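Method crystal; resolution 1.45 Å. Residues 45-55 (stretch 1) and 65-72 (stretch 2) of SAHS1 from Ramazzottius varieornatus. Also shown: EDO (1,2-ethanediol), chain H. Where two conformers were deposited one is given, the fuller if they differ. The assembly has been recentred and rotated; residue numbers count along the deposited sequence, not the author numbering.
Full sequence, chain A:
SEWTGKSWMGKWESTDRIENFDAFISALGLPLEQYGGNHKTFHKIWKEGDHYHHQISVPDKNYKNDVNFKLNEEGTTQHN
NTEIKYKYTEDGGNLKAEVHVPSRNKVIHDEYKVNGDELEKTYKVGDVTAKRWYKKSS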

# COMPACT_ATOMS: atom_id res chain seq x y z
N ILE A 45 4.44 -5.86 -6.91
CA ILE A 45 3.12 -6.34 -7.28
C ILE A 45 3.26 -7.12 -8.58
O ILE A 45 3.74 -6.57 -9.58
CB ILE A 45 2.10 -5.19 -7.44
CG1 ILE A 45 1.98 -4.37 -6.15
CG2 ILE A 45 0.74 -5.74 -7.83
CD1 ILE A 45 1.17 -3.09 -6.30
N TRP A 46 2.85 -8.39 -8.56
CA TRP A 46 2.96 -9.25 -9.74
C TRP A 46 1.79 -10.21 -9.77
O TRP A 46 1.04 -10.35 -8.80
CB TRP A 46 4.30 -9.99 -9.78
CG TRP A 46 4.49 -11.07 -8.75
CD1 TRP A 46 4.38 -12.42 -8.95
CD2 TRP A 46 4.88 -10.90 -7.38
NE1 TRP A 46 4.66 -13.10 -7.79
CE2 TRP A 46 4.98 -12.19 -6.81
CE3 TRP A 46 5.15 -9.79 -6.58
CZ2 TRP A 46 5.34 -12.40 -5.48
CZ3 TRP A 46 5.50 -10.00 -5.24
CH2 TRP A 46 5.59 -11.30 -4.71
N LYS A 47 1.60 -10.83 -10.93
CA LYS A 47 0.48 -11.72 -11.14
C LYS A 47 0.95 -13.17 -11.16
O LYS A 47 2.04 -13.47 -11.68
CB LYS A 47 -0.25 -11.39 -12.45
CG LYS A 47 -1.62 -12.02 -12.56
CD LYS A 47 -2.34 -11.55 -13.81
CE LYS A 47 -3.72 -12.17 -13.90
NZ LYS A 47 -4.45 -11.74 -15.12
N GLU A 48 0.13 -14.05 -10.59
CA GLU A 48 0.40 -15.50 -10.53
C GLU A 48 -0.86 -16.22 -10.97
O GLU A 48 -1.67 -16.64 -10.14
CB GLU A 48 0.79 -15.92 -9.12
CG GLU A 48 2.13 -15.38 -8.66
CD GLU A 48 3.31 -16.02 -9.38
OE1 GLU A 48 4.45 -15.69 -9.01
OE2 GLU A 48 3.10 -16.86 -10.28
N GLY A 49 -1.04 -16.35 -12.27
CA GLY A 49 -2.18 -17.06 -12.81
C GLY A 49 -3.49 -16.36 -12.51
O GLY A 49 -3.86 -15.40 -13.19
N ASP A 50 -4.18 -16.84 -11.48
CA ASP A 50 -5.52 -16.39 -11.15
C ASP A 50 -5.55 -15.42 -9.97
O ASP A 50 -6.63 -15.13 -9.45
CB ASP A 50 -6.43 -17.59 -10.85
CG ASP A 50 -5.88 -18.50 -9.75
OD1 ASP A 50 -4.78 -18.26 -9.23
OD2 ASP A 50 -6.56 -19.50 -9.42
N HIS A 51 -4.40 -14.92 -9.54
CA HIS A 51 -4.35 -14.01 -8.42
C HIS A 51 -3.10 -13.16 -8.54
O HIS A 51 -2.24 -13.40 -9.40
CB HIS A 51 -4.39 -14.76 -7.08
CG HIS A 51 -3.19 -15.62 -6.83
ND1 HIS A 51 -3.00 -16.83 -7.46
CD2 HIS A 51 -2.13 -15.45 -6.00
CE1 HIS A 51 -1.86 -17.37 -7.04
NE2 HIS A 51 -1.32 -16.55 -6.16
N TYR A 52 -3.04 -12.13 -7.70
CA TYR A 52 -1.89 -11.25 -7.62
C TYR A 52 -1.22 -11.41 -6.27
O TYR A 52 -1.84 -11.82 -5.28
CB TYR A 52 -2.31 -9.78 -7.75
CG TYR A 52 -2.77 -9.39 -9.12
CD1 TYR A 52 -4.10 -9.56 -9.50
CD2 TYR A 52 -1.89 -8.82 -10.04
CE1 TYR A 52 -4.53 -9.19 -10.77
CE2 TYR A 52 -2.31 -8.45 -11.31
CZ TYR A 52 -3.62 -8.64 -11.67
OH TYR A 52 -4.02 -8.25 -12.92
N HIS A 53 0.07 -11.10 -6.23
CA HIS A 53 0.79 -10.90 -4.98
C HIS A 53 1.21 -9.45 -4.86
O HIS A 53 1.60 -8.81 -5.84
CB HIS A 53 2.04 -11.77 -4.90
CG HIS A 53 1.74 -13.20 -4.63
ND1 HIS A 53 1.97 -13.79 -3.40
CD2 HIS A 53 1.23 -14.17 -5.42
CE1 HIS A 53 1.63 -15.06 -3.46
NE2 HIS A 53 1.16 -15.32 -4.67
N HIS A 54 1.15 -8.95 -3.63
CA HIS A 54 1.59 -7.61 -3.30
C HIS A 54 2.48 -7.77 -2.08
O HIS A 54 2.00 -8.09 -0.98
CB HIS A 54 0.39 -6.71 -2.99
CG HIS A 54 0.78 -5.34 -2.56
ND1 HIS A 54 -0.13 -4.44 -2.04
CD2 HIS A 54 1.97 -4.70 -2.60
CE1 HIS A 54 0.49 -3.31 -1.76
NE2 HIS A 54 1.77 -3.44 -2.09
N GLN A 55 3.79 -7.60 -2.27
CA GLN A 55 4.73 -7.72 -1.17
C GLN A 55 5.15 -6.32 -0.74
O GLN A 55 5.62 -5.53 -1.56
CB GLN A 55 5.95 -8.53 -1.58
CG GLN A 55 6.91 -8.78 -0.44
CD GLN A 55 8.23 -9.29 -0.94
OE1 GLN A 55 9.08 -8.51 -1.37
NE2 GLN A 55 8.40 -10.60 -0.91
C1 EDO H . 2.61 -16.54 -15.28
O1 EDO H . 3.12 -17.83 -15.63
C2 EDO H . 1.15 -16.67 -14.83
O2 EDO H . 0.63 -15.37 -14.55
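Stretch 2, residues 65-72: NDVNFKLN

Stretch 2 lays the last part of a strand, N65 to F69, beside the strand of stretch 1 that runs through Y52 to Q55 and on beyond it, running antiparallel with 156° between their N-to-C directions and 4.5 Å between axes at closest approach. K70 to N72 leave the strand, K70 still extended and N72 at positive phi.

Backbone hydrogen bonds set the register through two closed pairs. Y52 N reaches F69 O at 2.7 Å and F69 N returns to Y52 O at 2.9 Å; H54 N to V67 O and V67 N to H54 O are each 2.8 Å. Between them H53 faces N68, and beyond them Q55 faces D66, without such bonds; there CA-H...O contacts fill in, as from H53 CA to V67 O and from Q55 CA to N65 O, both 3.3 Å.

On the face of Y52, H54, V67 and F69 the side chains meet through carbon: F69, chi1 p, brings its ring beneath Y52, whose CB lies over the ring face, 3.4 Å from F69 CZ. The two rings are nearly parallel but slid apart. H54 CB meets the ring edge at F69 CE2, 3.9 Å, and L71 CD1 extends the patch to Y52 CE1, also 3.9 Å.

The other face is polar. H53 ND1 donates to D66 OD1 at 2.7 Å, a diagonal link, while N68 ND2 approaches H51 CD2 at 3.3 Å.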

# COMPACT_ATOMS: atom_id res chain seq x y z
N ASN A 65 5.58 -8.32 4.27
CA ASN A 65 4.27 -8.95 4.24
C ASN A 65 3.91 -9.24 2.79
O ASN A 65 4.01 -8.35 1.94
CB ASN A 65 3.20 -8.04 4.85
CG ASN A 65 1.90 -8.76 5.12
OD1 ASN A 65 1.84 -9.99 5.08
ND2 ASN A 65 0.84 -8.01 5.42
N ASP A 66 3.51 -10.48 2.52
CA ASP A 66 3.09 -10.91 1.19
C ASP A 66 1.57 -11.05 1.23
O ASP A 66 1.04 -11.91 1.93
CB ASP A 66 3.77 -12.24 0.83
CG ASP A 66 3.58 -12.61 -0.64
OD1 ASP A 66 2.46 -12.45 -1.16
OD2 ASP A 66 4.55 -13.08 -1.26
N VAL A 67 0.89 -10.17 0.50
CA VAL A 67 -0.56 -10.16 0.41
C VAL A 67 -0.97 -10.82 -0.90
O VAL A 67 -0.52 -10.42 -1.98
CB VAL A 67 -1.08 -8.71 0.48
CG1 VAL A 67 -2.57 -8.67 0.28
CG2 VAL A 67 -0.68 -8.06 1.80
N ASN A 68 -1.84 -11.82 -0.81
CA ASN A 68 -2.43 -12.48 -1.95
C ASN A 68 -3.78 -11.82 -2.19
O ASN A 68 -4.58 -11.69 -1.25
CB ASN A 68 -2.62 -13.97 -1.60
CG ASN A 68 -3.20 -14.81 -2.74
OD1 ASN A 68 -4.06 -14.37 -3.50
ND2 ASN A 68 -2.75 -16.06 -2.82
N PHE A 69 -4.04 -11.38 -3.42
CA PHE A 69 -5.34 -10.79 -3.71
C PHE A 69 -5.85 -11.19 -5.08
O PHE A 69 -5.07 -11.45 -6.01
CB PHE A 69 -5.39 -9.27 -3.50
CG PHE A 69 -4.69 -8.44 -4.55
CD1 PHE A 69 -5.36 -8.05 -5.70
CD2 PHE A 69 -3.40 -8.00 -4.36
CE1 PHE A 69 -4.73 -7.27 -6.67
CE2 PHE A 69 -2.76 -7.21 -5.31
CZ PHE A 69 -3.44 -6.83 -6.47
N LYS A 70 -7.17 -11.26 -5.19
CA LYS A 70 -7.86 -11.27 -6.47
C LYS A 70 -8.65 -9.97 -6.58
O LYS A 70 -9.25 -9.50 -5.60
CB LYS A 70 -8.81 -12.47 -6.57
CG LYS A 70 -8.09 -13.81 -6.64
CD LYS A 70 -9.06 -15.00 -6.69
CE LYS A 70 -8.33 -16.33 -6.70
NZ LYS A 70 -9.22 -17.52 -6.80
N LEU A 71 -8.64 -9.38 -7.77
CA LEU A 71 -9.40 -8.14 -7.95
C LEU A 71 -10.86 -8.38 -7.62
O LEU A 71 -11.45 -9.38 -8.03
CB LEU A 71 -9.24 -7.60 -9.37
CG LEU A 71 -7.82 -7.09 -9.67
CD1 LEU A 71 -7.62 -6.88 -11.16
CD2 LEU A 71 -7.53 -5.79 -8.89
N ASN A 72 -11.45 -7.46 -6.85
CA ASN A 72 -12.88 -7.48 -6.51
C ASN A 72 -13.24 -8.51 -5.45
O ASN A 72 -14.43 -8.70 -5.19
CB ASN A 72 -13.79 -7.70 -7.73
CG ASN A 72 -13.48 -6.75 -8.85
OD1 ASN A 72 -13.27 -5.57 -8.63
ND2 ASN A 72 -13.44 -7.27 -10.08